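Local coordinates for CRISPR-associated protein, Cse1 family (Acidimicrobium ferrooxidans, PDB 4H3T) that probably serves as the large Cse1 subunit of a type I-E CRISPR Cascade complex, helping it to recognise invading DNA beside the target sequence, at residues P6-D11 with D274-P279; F102-K107 with E159-L164; A422-Y427 with E442-L447. The protein carries 1 engineered substitution. All coordinates share one frame; numbering follows the deposited sequence.

Contact 1: residues P6-D11 with D274-P279; sequences PEMHFD and DAIVVP
His9, whose backbone carbonyl touches Ile276, has its imidazole gripped at both nitrogens. NE2 donates to Glu7 OE1 at 2.9 Å, with an N-H...O angle of 154°; the carboxylate oxygen lies close to the ring plane and accepts the N-H through its anti lone pair. ND1 is hydrogen-bonded to Asp103 OD2. Two acids on one ring hold its rotation and would be expected to favour an imidazolium. The His9 side chain leaves the main chain away from 274-279, so the same segment can offer that strand its apolar side. There Met8, a selenomethionine, and Ile276 cross obliquely. The stem of Met8 passes across the isoleucine: CB is 4.0 Å from Ile276 CD1, and CG is 4.1 Å from Ile276 CG1. A bend at chi3 (-79°) then turns the methyl end away, leaving SE to meet Ile276 CG2 at 4.0 Å. Because CG1 of Ile276 stands beside the backbone N (chi1 -59°) and the chain runs on extended, CD1 reaches forward to within 3.8 Å of His9 O. A beta-branched residue suits this strand position, since its two arms touch different parts of the neighbour. An alanine here would strip away both arms and would probably leave the stem of Met8 without its apolar partner, opening a gap beside the His9 carbonyl. Ile276 also packs on Phe105, linking the strand to the loop 102-107. No hydrogen bond crosses between the two segments; apolar packing of Ile276 on Met8 and on the His9 carbonyl holds an extended N-terminal segment to a beta hairpin, strands 263-272 and 275-289.

Contact 2: residues F102-K107 with E159-L164; sequences FDLFSK and EAARWL
To bring Leu104 against Ala161 and Leu164, Asp103 first shapes the loop. Its OD1 accepts a hydrogen bond from Phe105 N at 3.1 Å, closing an Asx turn; the N-H comes from above the carboxylate plane, 61° out of it, and the same oxygen also takes Phe10 N. A type I beta turn spans Asp103 to Ser106, though its closing bond from Ser106 N to Asp103 O is weak. At the first corner of that turn, Leu104 points into helix 157-170. With CG opposite the backbone N (chi1 -160°), the isobutyl fork is carried out to the helix: CD1 lies 3.7 Å from Leu164 CD2 and 4.0 Å from Ala161 CB, while Leu104 CD2 comes to 4.1 Å from the same Ala161 CB. Alanine suits this spot because its single methyl lets the two leucine prongs settle close to the helix backbone. The two leucines run antiparallel past one another, meeting at one methyl each. Leu267 also packs on Leu104 and Ile265 on Leu164, so strand 263-272 joins loop and helix in one apolar layer. Phe105 follows, its ring covered on one face by Leu104 CB, 4.2 Å above the centre. Ser106 OG accepts from the backbone beyond the turn. All the contacts reaching the helix are aliphatic carbon on carbon, which implies that burial and close fit hold them, while polar bonds shape the loop itself.

Contact 3: residues A422-Y427 with E442-L447; sequences ARYLSY and EGKAAL
The first turn of helix 445-473, just after Lys444 at its N-cap position, packs against the short 3-10 turn 422-424, where Tyr424 receives Leu447. The side chains cross at about a right angle, and the leucine fork sits over one face of the ring. Leu447 CG is 4.0 Å from the centroid of the Tyr424 ring, 26° off its normal, a CH-pi contact. The two methyls spread from there: CD2 reaches Tyr424 CE1 at 3.5 Å, and CD1 comes to 3.8 Å from Tyr424 OH. Having CG opposite its backbone N (chi1 176°) extends the leucine from the helix toward the ring. On the opposite face, Arg423 CG stands 3.4 Å above the plane of the Tyr424 ring, over its centre, so the tyrosine is sandwiched between aliphatic carbons. Tyrosine suits the place: a broad flat face for the helix, with Ala448 and Ala451 giving it further small neighbours.

Helix 445-473 belongs to the C-terminal four-helix bundle expected of Cse1 proteins, together with 397-415, 481-504 and 511-532. The contact ties its start to the link after helix 417-420, where the chain enters the small antiparallel pair of strands 426-427 and 438-439.

Lys444 lies beside the main chain of Tyr424, extended beyond CG, with CD 4.0 Å from Tyr424 O. Its ammonium does not reach protein oxygen in the opposing segment directly; one water bridges instead. NZ donates to that water at 2.6 Å, and the water donates in turn to Tyr424 O at 2.7 Å. Ser426 OG joins the same water at 3.0 Å. A long, flexible lysine suits this exposed edge, its methylenes lying by the tyrosine while its charge meets solvent.

Contacts 1 and 2 are neighbours, their centres 10 Å apart, and contact 2 is nested within the chain loop that contact 1 closes. Asp103 and Phe105 serve both, and Met8 O comes to 3.5 Å from Phe105 CB, so the loop 102-107 lies between the N-terminal segment, the hairpin and helix 157-170. Contact 2 is buried and wholly aliphatic across its segments; contact 1, at the surface, pairs a small apolar patch with a polar His9 side. Contact 3, also at the surface, lies about 65 Å from contact 1 between centres, on the opposite side of the chain's centre, and adds an aromatic face and a bridging water.

Contact 1: residues P6-D11 with D274-P279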
loop_
_atom_site.group_PDB
_atom_site.type_symbol
_atom_site.label_atom_id
_atom_site.label_comp_id
_atom_site.label_asym_id
_atom_site.label_seq_id
_atom_site.Cartn_x
_atom_site.Cartn_y
_atom_site.Cartn_z
ATOM N N PRO A 6 -6.567 -41.389 5.699
ATOM C CA PRO A 6 -5.717 -40.564 6.577
ATOM C C PRO A 6 -6.208 -39.124 6.655
ATOM O O PRO A 6 -6.778 -38.570 5.687
ATOM C CB PRO A 6 -4.313 -40.644 5.963
ATOM C CG PRO A 6 -4.463 -41.289 4.649
ATOM C CD PRO A 6 -5.821 -41.928 4.545
ATOM N N GLU A 7 -5.993 -38.512 7.813
ATOM C CA GLU A 7 -6.428 -37.141 8.038
ATOM C C GLU A 7 -5.623 -36.176 7.184
ATOM O O GLU A 7 -4.435 -36.378 6.953
ATOM C CB GLU A 7 -6.256 -36.771 9.513
ATOM C CG GLU A 7 -7.176 -37.511 10.469
ATOM C CD GLU A 7 -6.755 -37.421 11.924
ATOM O OE1 GLU A 7 -5.962 -36.514 12.274
ATOM O OE2 GLU A 7 -7.174 -38.306 12.705
HETATM N N MSE A 8 -6.277 -35.148 6.689
HETATM C CA MSE A 8 -5.621 -34.074 5.967
HETATM C C MSE A 8 -5.178 -32.960 6.951
HETATM O O MSE A 8 -5.970 -32.495 7.763
HETATM C CB MSE A 8 -6.574 -33.483 4.916
HETATM C CG MSE A 8 -6.950 -34.512 3.866
HETATM SE SE MSE A 8 -8.177 -33.740 2.628
HETATM C CE MSE A 8 -9.762 -33.864 3.665
ATOM N N HIS A 9 -3.902 -32.610 6.890
ATOM C CA HIS A 9 -3.254 -31.597 7.688
ATOM C C HIS A 9 -2.313 -30.766 6.837
ATOM O O HIS A 9 -1.752 -31.280 5.864
ATOM C CB HIS A 9 -2.450 -32.256 8.820
ATOM C CG HIS A 9 -3.311 -32.989 9.797
ATOM N ND1 HIS A 9 -4.301 -32.337 10.525
ATOM C CD2 HIS A 9 -3.354 -34.308 10.094
ATOM C CE1 HIS A 9 -4.875 -33.270 11.271
ATOM N NE2 HIS A 9 -4.366 -34.472 11.022
ATOM N N PHE A 10 -2.150 -29.483 7.201
ATOM C CA PHE A 10 -1.176 -28.569 6.560
ATOM C C PHE A 10 -0.807 -27.521 7.598
ATOM O O PHE A 10 -1.498 -26.511 7.790
ATOM C CB PHE A 10 -1.702 -27.982 5.239
ATOM C CG PHE A 10 -0.659 -27.247 4.436
ATOM C CD1 PHE A 10 0.271 -27.944 3.663
ATOM C CD2 PHE A 10 -0.564 -25.857 4.490
ATOM C CE1 PHE A 10 1.216 -27.254 2.909
ATOM C CE2 PHE A 10 0.376 -25.174 3.723
ATOM C CZ PHE A 10 1.285 -25.876 2.976
ATOM N N ASP A 11 0.259 -27.820 8.324
ATOM C CA ASP A 11 0.737 -27.004 9.438
ATOM C C ASP A 11 1.545 -25.830 8.869
ATOM O O ASP A 11 2.673 -25.997 8.403
ATOM C CB ASP A 11 1.561 -27.877 10.428
ATOM C CG ASP A 11 2.128 -27.161 11.664
ATOM O OD1 ASP A 11 2.090 -25.941 11.713
ATOM O OD2 ASP A 11 2.639 -27.828 12.537
ATOM N N ASP A 274 -2.230 -38.816 -3.891
ATOM C CA ASP A 274 -1.448 -38.423 -2.719
ATOM C C ASP A 274 -1.514 -36.912 -2.413
ATOM O O ASP A 274 -1.044 -36.504 -1.345
ATOM C CB ASP A 274 0.032 -38.860 -2.866
ATOM C CG ASP A 274 0.662 -38.702 -4.240
ATOM O OD1 ASP A 274 0.661 -37.554 -4.770
ATOM O OD2 ASP A 274 1.129 -39.735 -4.803
ATOM N N ALA A 275 -2.101 -36.090 -3.313
ATOM C CA ALA A 275 -2.131 -34.651 -3.152
ATOM C C ALA A 275 -3.360 -34.172 -2.427
ATOM O O ALA A 275 -4.426 -34.636 -2.698
ATOM C CB ALA A 275 -2.072 -33.988 -4.517
ATOM N N ILE A 276 -3.212 -33.200 -1.546
ATOM C CA ILE A 276 -4.332 -32.510 -0.939
ATOM C C ILE A 276 -4.490 -31.251 -1.751
ATOM O O ILE A 276 -3.506 -30.532 -1.951
ATOM C CB ILE A 276 -4.107 -32.210 0.564
ATOM C CG1 ILE A 276 -3.867 -33.489 1.396
ATOM C CG2 ILE A 276 -5.330 -31.400 1.113
ATOM C CD1 ILE A 276 -3.178 -33.120 2.816
ATOM N N VAL A 277 -5.697 -30.959 -2.208
ATOM C CA VAL A 277 -5.969 -29.710 -2.908
ATOM C C VAL A 277 -7.220 -29.113 -2.291
ATOM O O VAL A 277 -7.914 -29.780 -1.510
ATOM C CB VAL A 277 -6.094 -29.888 -4.443
ATOM C CG1 VAL A 277 -4.798 -30.466 -4.992
ATOM C CG2 VAL A 277 -7.281 -30.778 -4.800
ATOM N N VAL A 278 -7.501 -27.872 -2.678
ATOM C CA VAL A 278 -8.687 -27.142 -2.205
ATOM C C VAL A 278 -9.537 -26.758 -3.421
ATOM O O VAL A 278 -9.269 -25.753 -4.009
ATOM C CB VAL A 278 -8.327 -25.889 -1.353
ATOM C CG1 VAL A 278 -9.578 -25.225 -0.801
ATOM C CG2 VAL A 278 -7.363 -26.224 -0.216
ATOM N N PRO A 279 -10.572 -27.517 -3.767
ATOM C CA PRO A 279 -11.400 -27.157 -4.947
ATOM C C PRO A 279 -12.582 -26.217 -4.621
ATOM O O PRO A 279 -13.182 -25.641 -5.527
ATOM C CB PRO A 279 -11.920 -28.508 -5.424
ATOM C CG PRO A 279 -11.942 -29.342 -4.246
ATOM C CD PRO A 279 -10.905 -28.865 -3.274
#

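Contact 2: residues F102-K107 with E159-L164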
loop_
_atom_site.group_PDB
_atom_site.type_symbol
_atom_site.label_atom_id
_atom_site.label_comp_id
_atom_site.label_asym_id
_atom_site.label_seq_id
_atom_site.Cartn_x
_atom_site.Cartn_y
_atom_site.Cartn_z
ATOM N N PHE A 102 -2.347 -23.548 13.987
ATOM C CA PHE A 102 -1.795 -23.236 12.675
ATOM C C PHE A 102 -2.054 -24.307 11.624
ATOM O O PHE A 102 -1.467 -24.236 10.556
ATOM C CB PHE A 102 -0.293 -22.981 12.782
ATOM C CG PHE A 102 -0.040 -21.606 13.335
ATOM C CD1 PHE A 102 -0.069 -20.495 12.510
ATOM C CD2 PHE A 102 0.224 -21.424 14.686
ATOM C CE1 PHE A 102 0.109 -19.223 13.031
ATOM C CE2 PHE A 102 0.379 -20.152 15.216
ATOM C CZ PHE A 102 0.351 -19.058 14.379
ATOM N N ASP A 103 -2.963 -25.231 11.874
ATOM C CA ASP A 103 -3.302 -26.261 10.884
ATOM C C ASP A 103 -4.448 -25.704 10.000
ATOM O O ASP A 103 -5.576 -25.450 10.448
ATOM C CB ASP A 103 -3.607 -27.615 11.583
ATOM C CG ASP A 103 -3.988 -28.806 10.678
ATOM O OD1 ASP A 103 -3.876 -28.688 9.437
ATOM O OD2 ASP A 103 -4.431 -29.828 11.212
ATOM N N LEU A 104 -4.149 -25.557 8.704
ATOM C CA LEU A 104 -5.128 -25.089 7.728
ATOM C C LEU A 104 -6.368 -26.009 7.618
ATOM O O LEU A 104 -7.444 -25.533 7.274
ATOM C CB LEU A 104 -4.454 -25.000 6.337
ATOM C CG LEU A 104 -5.136 -24.118 5.296
ATOM C CD1 LEU A 104 -5.104 -22.651 5.697
ATOM C CD2 LEU A 104 -4.489 -24.319 3.923
ATOM N N PHE A 105 -6.205 -27.318 7.863
ATOM C CA PHE A 105 -7.295 -28.282 7.757
ATOM C C PHE A 105 -7.647 -28.936 9.086
ATOM O O PHE A 105 -8.243 -30.002 9.088
ATOM C CB PHE A 105 -6.960 -29.343 6.697
ATOM C CG PHE A 105 -6.502 -28.753 5.376
ATOM C CD1 PHE A 105 -7.232 -27.750 4.750
ATOM C CD2 PHE A 105 -5.325 -29.180 4.781
ATOM C CE1 PHE A 105 -6.822 -27.227 3.513
ATOM C CE2 PHE A 105 -4.951 -28.717 3.518
ATOM C CZ PHE A 105 -5.690 -27.733 2.897
ATOM N N SER A 106 -7.387 -28.259 10.219
ATOM C CA SER A 106 -7.791 -28.780 11.526
ATOM C C SER A 106 -9.311 -28.952 11.540
ATOM O O SER A 106 -10.021 -28.103 11.005
ATOM C CB SER A 106 -7.372 -27.840 12.652
ATOM O OG SER A 106 -7.992 -28.204 13.878
ATOM N N LYS A 107 -9.804 -30.036 12.101
ATOM C CA LYS A 107 -11.264 -30.231 12.173
ATOM C C LYS A 107 -11.899 -29.349 13.276
ATOM O O LYS A 107 -13.062 -29.023 13.189
ATOM C CB LYS A 107 -11.611 -31.725 12.370
ATOM C CG LYS A 107 -11.676 -32.475 11.012
ATOM C CD LYS A 107 -12.469 -33.780 11.042
ATOM C CE LYS A 107 -11.668 -34.994 11.449
ATOM N NZ LYS A 107 -12.518 -36.218 11.452
ATOM N N GLU A 159 -1.325 -22.050 -1.685
ATOM C CA GLU A 159 -2.043 -20.974 -2.384
ATOM C C GLU A 159 -3.265 -20.573 -1.608
ATOM O O GLU A 159 -3.574 -19.383 -1.473
ATOM C CB GLU A 159 -2.501 -21.362 -3.803
ATOM C CG GLU A 159 -1.364 -21.574 -4.800
ATOM C CD GLU A 159 -1.692 -22.337 -6.079
ATOM O OE1 GLU A 159 -2.576 -23.225 -6.088
ATOM O OE2 GLU A 159 -0.963 -22.115 -7.062
ATOM N N ALA A 160 -3.989 -21.575 -1.094
ATOM C CA ALA A 160 -5.235 -21.292 -0.384
ATOM C C ALA A 160 -4.943 -20.523 0.896
ATOM O O ALA A 160 -5.664 -19.598 1.221
ATOM C CB ALA A 160 -6.011 -22.562 -0.064
ATOM N N ALA A 161 -3.890 -20.902 1.595
ATOM C CA ALA A 161 -3.497 -20.199 2.849
ATOM C C ALA A 161 -3.161 -18.728 2.576
ATOM O O ALA A 161 -3.580 -17.855 3.342
ATOM C CB ALA A 161 -2.327 -20.887 3.500
ATOM N N ARG A 162 -2.383 -18.448 1.510
ATOM C CA ARG A 162 -2.027 -17.073 1.177
ATOM C C ARG A 162 -3.275 -16.255 0.854
ATOM O O ARG A 162 -3.446 -15.158 1.393
ATOM C CB ARG A 162 -1.083 -17.020 -0.002
ATOM C CG ARG A 162 0.301 -17.483 0.332
ATOM C CD ARG A 162 1.281 -17.209 -0.777
ATOM N NE ARG A 162 0.986 -17.867 -2.040
ATOM C CZ ARG A 162 1.523 -18.990 -2.487
ATOM N NH1 ARG A 162 2.311 -19.715 -1.708
ATOM N NH2 ARG A 162 1.207 -19.448 -3.690
ATOM N N TRP A 163 -4.176 -16.806 0.021
ATOM C CA TRP A 163 -5.374 -16.077 -0.332
ATOM C C TRP A 163 -6.368 -15.922 0.814
ATOM O O TRP A 163 -7.142 -14.943 0.829
ATOM C CB TRP A 163 -6.056 -16.660 -1.517
ATOM C CG TRP A 163 -5.280 -16.441 -2.772
ATOM C CD1 TRP A 163 -4.737 -17.402 -3.574
ATOM C CD2 TRP A 163 -5.033 -15.199 -3.415
ATOM N NE1 TRP A 163 -4.156 -16.818 -4.678
ATOM C CE2 TRP A 163 -4.225 -15.469 -4.550
ATOM C CE3 TRP A 163 -5.255 -13.855 -3.057
ATOM C CZ2 TRP A 163 -3.797 -14.464 -5.414
ATOM C CZ3 TRP A 163 -4.818 -12.868 -3.908
ATOM C CH2 TRP A 163 -4.057 -13.177 -5.048
ATOM N N LEU A 164 -6.351 -16.863 1.753
ATOM C CA LEU A 164 -7.178 -16.810 2.945
ATOM C C LEU A 164 -6.796 -15.600 3.819
ATOM O O LEU A 164 -7.658 -14.855 4.229
ATOM C CB LEU A 164 -7.016 -18.119 3.709
ATOM C CG LEU A 164 -7.654 -18.280 5.045
ATOM C CD1 LEU A 164 -9.169 -18.138 4.938
ATOM C CD2 LEU A 164 -7.294 -19.642 5.620
#

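Contact 3: residues A422-Y427 with E442-L447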
loop_
_atom_site.group_PDB
_atom_site.type_symbol
_atom_site.label_atom_id
_atom_site.label_comp_id
_atom_site.label_asym_id
_atom_site.label_seq_id
_atom_site.Cartn_x
_atom_site.Cartn_y
_atom_site.Cartn_z
ATOM N N ALA A 422 -1.043 23.403 -29.424
ATOM C CA ALA A 422 -0.723 24.179 -30.614
ATOM C C ALA A 422 -1.406 23.636 -31.865
ATOM O O ALA A 422 -1.865 24.418 -32.690
ATOM C CB ALA A 422 0.794 24.216 -30.844
ATOM N N ARG A 423 -1.495 22.333 -32.010
ATOM C CA ARG A 423 -2.159 21.772 -33.201
ATOM C C ARG A 423 -3.688 22.128 -33.285
ATOM O O ARG A 423 -4.264 22.000 -34.343
ATOM C CB ARG A 423 -1.928 20.257 -33.282
ATOM C CG ARG A 423 -2.775 19.326 -32.488
ATOM C CD ARG A 423 -2.054 17.940 -32.348
ATOM N NE ARG A 423 -1.214 18.032 -31.157
ATOM C CZ ARG A 423 -1.056 17.126 -30.202
ATOM N NH1 ARG A 423 -0.344 17.416 -29.129
ATOM N NH2 ARG A 423 -1.605 15.910 -30.317
ATOM N N TYR A 424 -4.291 22.607 -32.216
ATOM C CA TYR A 424 -5.724 22.928 -32.159
ATOM C C TYR A 424 -5.949 24.410 -32.044
ATOM O O TYR A 424 -7.071 24.847 -31.927
ATOM C CB TYR A 424 -6.389 22.218 -30.934
ATOM C CG TYR A 424 -6.163 20.729 -30.912
ATOM C CD1 TYR A 424 -6.560 19.929 -31.979
ATOM C CD2 TYR A 424 -5.437 20.133 -29.893
ATOM C CE1 TYR A 424 -6.226 18.584 -32.037
ATOM C CE2 TYR A 424 -5.135 18.789 -29.919
ATOM C CZ TYR A 424 -5.581 18.003 -30.970
ATOM O OH TYR A 424 -5.279 16.675 -31.003
ATOM N N LEU A 425 -4.887 25.192 -31.970
ATOM C CA LEU A 425 -5.051 26.623 -31.803
ATOM C C LEU A 425 -5.551 27.313 -33.073
ATOM O O LEU A 425 -5.199 26.916 -34.198
ATOM C CB LEU A 425 -3.701 27.217 -31.416
ATOM C CG LEU A 425 -3.708 28.433 -30.571
ATOM C CD1 LEU A 425 -4.061 28.101 -29.162
ATOM C CD2 LEU A 425 -2.314 29.130 -30.607
ATOM N N SER A 426 -6.427 28.313 -32.852
ATOM C CA SER A 426 -6.993 29.249 -33.843
ATOM C C SER A 426 -6.303 30.573 -33.719
ATOM O O SER A 426 -5.752 30.864 -32.666
ATOM C CB SER A 426 -8.503 29.496 -33.573
ATOM O OG SER A 426 -9.168 28.365 -34.089
ATOM N N TYR A 427 -6.389 31.398 -34.781
ATOM C CA TYR A 427 -6.026 32.798 -34.796
ATOM C C TYR A 427 -7.360 33.505 -35.092
ATOM O O TYR A 427 -7.805 33.524 -36.223
ATOM C CB TYR A 427 -4.929 33.154 -35.791
ATOM C CG TYR A 427 -4.521 34.597 -35.642
ATOM C CD1 TYR A 427 -3.682 34.996 -34.611
ATOM C CD2 TYR A 427 -4.978 35.565 -36.524
ATOM C CE1 TYR A 427 -3.282 36.307 -34.479
ATOM C CE2 TYR A 427 -4.603 36.897 -36.388
ATOM C CZ TYR A 427 -3.742 37.264 -35.377
ATOM O OH TYR A 427 -3.368 38.570 -35.244
ATOM N N GLU A 442 -13.884 26.694 -28.854
ATOM C CA GLU A 442 -14.718 25.943 -27.910
ATOM C C GLU A 442 -15.011 24.489 -28.399
ATOM O O GLU A 442 -14.931 23.576 -27.583
ATOM C CB GLU A 442 -16.061 26.699 -27.652
ATOM C CG GLU A 442 -15.874 27.973 -26.822
ATOM C CD GLU A 442 -15.403 29.264 -27.495
ATOM O OE1 GLU A 442 -15.018 29.270 -28.696
ATOM O OE2 GLU A 442 -15.393 30.289 -26.774
ATOM N N GLY A 443 -15.262 24.299 -29.709
ATOM C CA GLY A 443 -15.488 22.974 -30.285
ATOM C C GLY A 443 -14.322 22.003 -30.133
ATOM O O GLY A 443 -14.555 20.800 -30.176
ATOM N N LYS A 444 -13.076 22.501 -29.880
ATOM C CA LYS A 444 -11.872 21.660 -29.675
ATOM C C LYS A 444 -11.337 21.716 -28.264
ATOM O O LYS A 444 -10.292 21.098 -27.985
ATOM C CB LYS A 444 -10.768 22.108 -30.621
ATOM C CG LYS A 444 -11.160 21.912 -32.086
ATOM C CD LYS A 444 -10.070 22.375 -33.000
ATOM C CE LYS A 444 -10.487 22.505 -34.468
ATOM N NZ LYS A 444 -9.503 23.330 -35.230
ATOM N N ALA A 445 -12.069 22.365 -27.341
ATOM C CA ALA A 445 -11.573 22.506 -25.959
ATOM C C ALA A 445 -11.346 21.166 -25.281
ATOM O O ALA A 445 -10.327 20.996 -24.624
ATOM C CB ALA A 445 -12.554 23.361 -25.127
ATOM N N ALA A 446 -12.320 20.230 -25.341
ATOM C CA ALA A 446 -12.160 18.955 -24.640
ATOM C C ALA A 446 -10.986 18.151 -25.255
ATOM O O ALA A 446 -10.236 17.533 -24.541
ATOM C CB ALA A 446 -13.477 18.167 -24.635
ATOM N N LEU A 447 -10.844 18.142 -26.534
ATOM C CA LEU A 447 -9.709 17.457 -27.197
ATOM C C LEU A 447 -8.363 18.075 -26.818
ATOM O O LEU A 447 -7.390 17.353 -26.493
ATOM C CB LEU A 447 -9.907 17.527 -28.709
ATOM C CG LEU A 447 -8.769 16.953 -29.614
ATOM C CD1 LEU A 447 -8.410 15.490 -29.270
ATOM C CD2 LEU A 447 -9.167 17.032 -31.091
HETATM O O HOH W 1 -8.334 25.446 -34.285
#